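Local atomic coordinates of replicase polyprotein 1a (Avian infectious bronchitis virus, PDB entry 3LD1), a protein that belongs to the coronavirus replicase and is captured here as part of non-structural protein 2 of a gammacoronavirus, whose precise role is not established. Residues 198-203 / 228-233. The protein carries 3 engineered substitutions. Residues are numbered along the deposited sequence; the frame is centred on the assembly and turned at random.
Sequences IAALKM and GTCLAS
Cys230 turns its sulfur onto one face of the helical segment 198-203, where Ala200 and Leu201 receive it, an example of a helix packing against the turn that starts another helix. SG lies between its own backbone N and carbonyl carbon (chi1 69°), a rotation that sets it 3.9 Å from Ala200 CB and 4.0 Å from Leu201 CD1. Deeper in, the same Leu201 methyl meets Leu231 CD2 at 4.3 Å, so one branch serves both neighbours. At the other end Met203, with CG anti to its backbone N (chi1 -177°) and SD swung aside (chi2 -77°), lies aslant to Thr229: SD is 4.0 Å from Thr229 CG2, while the terminal CE comes near the carbonyl oxygen of Gly228.

The polar link is indirect. One water donates to Ala200 O (2.9 Å) and accepts from Cys230 N (3.0 Å), bridging a helix carbonyl to an amide of the turn. Within 228-233, a type I turn runs from Thr229 to Ala232, closed by Ala232 N to Thr229 O at 2.8 Å. Thr229 OG1, hydrogen-bonded to Phe226 O, also appears to accept from Leu231 N, a cap ahead of the helix left doubtful by crowding at that N.

The contact thus joins helix 194-207 to the start of helix 232-243. Helix 174-185 adjoins its buried side, with Leu185 against Leu201 and Phe181 against Leu231, while Ile198 packs on helix 140-162.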
ATOM      1  N   ILE A 198     -14.404  -6.907   0.893  1.00 40.23           N
ATOM      2  CA  ILE A 198     -13.935  -6.505   2.212  1.00 38.13           C
ATOM      3  C   ILE A 198     -12.690  -7.298   2.541  1.00 38.45           C
ATOM      4  O   ILE A 198     -11.726  -6.717   3.055  1.00 38.55           O
ATOM      5  CB  ILE A 198     -15.018  -6.666   3.274  1.00 37.46           C
ATOM      6  CG1 ILE A 198     -16.087  -5.570   3.083  1.00 36.56           C
ATOM      7  CG2 ILE A 198     -14.392  -6.629   4.662  1.00 34.86           C
ATOM      8  CD1 ILE A 198     -15.588  -4.129   3.217  1.00 33.27           C
ATOM      9  N   ALA A 199     -12.686  -8.591   2.188  1.00 36.43           N
ATOM     10  CA  ALA A 199     -11.526  -9.407   2.409  1.00 36.93           C
ATOM     11  C   ALA A 199     -10.320  -8.915   1.519  1.00 38.42           C
ATOM     12  O   ALA A 199      -9.140  -9.039   1.878  1.00 38.19           O
ATOM     13  CB  ALA A 199     -11.885 -10.866   2.099  1.00 37.24           C
ATOM     14  N   ALA A 200     -10.607  -8.334   0.360  1.00 38.06           N
ATOM     15  CA  ALA A 200      -9.491  -7.889  -0.459  1.00 38.92           C
ATOM     16  C   ALA A 200      -8.889  -6.620   0.181  1.00 39.59           C
ATOM     17  O   ALA A 200      -7.678  -6.376   0.187  1.00 39.25           O
ATOM     18  CB  ALA A 200     -10.008  -7.613  -1.837  1.00 39.45           C
ATOM     19  N   LEU A 201      -9.762  -5.859   0.788  1.00 38.79           N
ATOM     20  CA  LEU A 201      -9.374  -4.617   1.334  1.00 40.38           C
ATOM     21  C   LEU A 201      -8.615  -4.765   2.624  1.00 41.12           C
ATOM     22  O   LEU A 201      -7.707  -3.997   2.921  1.00 41.45           O
ATOM     23  CB  LEU A 201     -10.631  -3.824   1.577  1.00 40.28           C
ATOM     24  CG  LEU A 201     -10.476  -2.374   1.813  1.00 40.88           C
ATOM     25  CD1 LEU A 201      -9.765  -1.824   0.571  1.00 40.94           C
ATOM     26  CD2 LEU A 201     -11.873  -1.929   1.904  1.00 37.71           C
ATOM     27  N   LYS A 202      -8.972  -5.748   3.423  1.00 42.89           N
ATOM     28  CA  LYS A 202      -8.087  -6.053   4.568  1.00 43.89           C
ATOM     29  C   LYS A 202      -6.689  -6.407   4.045  1.00 43.64           C
ATOM     30  O   LYS A 202      -5.683  -5.854   4.492  1.00 45.08           O
ATOM     31  CB  LYS A 202      -8.622  -7.237   5.404  1.00 45.39           C
ATOM     32  CG  LYS A 202     -10.014  -7.067   6.088  1.00 43.80           C
ATOM     33  CD  LYS A 202     -10.486  -8.452   6.641  1.00 42.35           C
ATOM     34  CE  LYS A 202     -11.698  -8.258   7.578  1.00 43.82           C
ATOM     35  NZ  LYS A 202     -12.483  -9.538   7.654  1.00 41.36           N
ATOM     36  N   MET A 203      -6.623  -7.313   3.074  1.00 43.71           N
ATOM     37  CA  MET A 203      -5.346  -7.744   2.540  1.00 43.65           C
ATOM     38  C   MET A 203      -4.565  -6.509   2.088  1.00 44.21           C
ATOM     39  O   MET A 203      -3.401  -6.334   2.431  1.00 44.82           O
ATOM     40  CB  MET A 203      -5.528  -8.768   1.442  1.00 43.30           C
ATOM     41  CG  MET A 203      -4.164  -9.272   0.923  1.00 47.99           C
ATOM     42  SD  MET A 203      -3.372  -8.026  -0.182  1.00 51.19           S
ATOM     43  CE  MET A 203      -3.523  -8.842  -1.768  1.00 48.50           C
ATOM     44  N   GLY A 228      -0.081  -5.308  -5.858  1.00 44.08           N
ATOM     45  CA  GLY A 228      -0.901  -6.486  -6.200  1.00 43.26           C
ATOM     46  C   GLY A 228      -2.119  -6.560  -5.283  1.00 43.99           C
ATOM     47  O   GLY A 228      -2.198  -7.482  -4.510  1.00 44.15           O
ATOM     48  N   THR A 229      -2.987  -5.537  -5.284  1.00 42.93           N
ATOM     49  CA  THR A 229      -4.165  -5.506  -4.441  1.00 41.01           C
ATOM     50  C   THR A 229      -5.305  -4.867  -5.174  1.00 41.05           C
ATOM     51  O   THR A 229      -5.142  -4.276  -6.261  1.00 42.09           O
ATOM     52  CB  THR A 229      -3.911  -4.647  -3.202  1.00 41.95           C
ATOM     53  OG1 THR A 229      -4.004  -3.243  -3.529  1.00 40.26           O
ATOM     54  CG2 THR A 229      -2.519  -4.998  -2.593  1.00 39.26           C
ATOM     55  N   CYS A 230      -6.471  -4.930  -4.579  1.00 40.01           N
ATOM     56  CA  CYS A 230      -7.583  -4.250  -5.162  1.00 39.98           C
ATOM     57  C   CYS A 230      -7.350  -2.738  -5.152  1.00 41.04           C
ATOM     58  O   CYS A 230      -8.172  -1.975  -5.602  1.00 41.35           O
ATOM     59  CB  CYS A 230      -8.851  -4.599  -4.403  1.00 39.59           C
ATOM     60  SG  CYS A 230      -8.908  -3.923  -2.712  1.00 37.46           S
ATOM     61  N   LEU A 231      -6.255  -2.271  -4.592  1.00 42.35           N
ATOM     62  CA  LEU A 231      -6.014  -0.860  -4.667  1.00 43.28           C
ATOM     63  C   LEU A 231      -5.160  -0.535  -5.897  1.00 44.18           C
ATOM     64  O   LEU A 231      -4.850   0.638  -6.112  1.00 44.84           O
ATOM     65  CB  LEU A 231      -5.363  -0.348  -3.393  1.00 42.89           C
ATOM     66  CG  LEU A 231      -6.223  -0.399  -2.122  1.00 44.04           C
ATOM     67  CD1 LEU A 231      -5.521   0.141  -0.849  1.00 43.57           C
ATOM     68  CD2 LEU A 231      -7.508   0.377  -2.333  1.00 39.83           C
ATOM     69  N   ALA A 232      -4.862  -1.524  -6.736  1.00 43.98           N
ATOM     70  CA  ALA A 232      -4.027  -1.274  -7.960  1.00 45.86           C
ATOM     71  C   ALA A 232      -4.629  -0.220  -8.816  1.00 46.42           C
ATOM     72  O   ALA A 232      -3.950   0.535  -9.554  1.00 44.50           O
ATOM     73  CB  ALA A 232      -3.868  -2.527  -8.844  1.00 44.61           C
ATOM     74  N   SER A 233      -5.949  -0.219  -8.777  1.00 47.76           N
ATOM     75  CA  SER A 233      -6.637   0.640  -9.684  1.00 48.65           C
ATOM     76  C   SER A 233      -6.224   2.114  -9.379  1.00 48.08           C
ATOM     77  O   SER A 233      -6.438   3.012 -10.197  1.00 49.67           O
ATOM     78  CB  SER A 233      -8.115   0.364  -9.567  1.00 48.12           C
ATOM     79  OG  SER A 233      -8.595   0.961  -8.372  1.00 52.90           O
TER
HETATM   80  O   HOH W   1      -6.783  -7.081  -2.486  1.00 42.41           O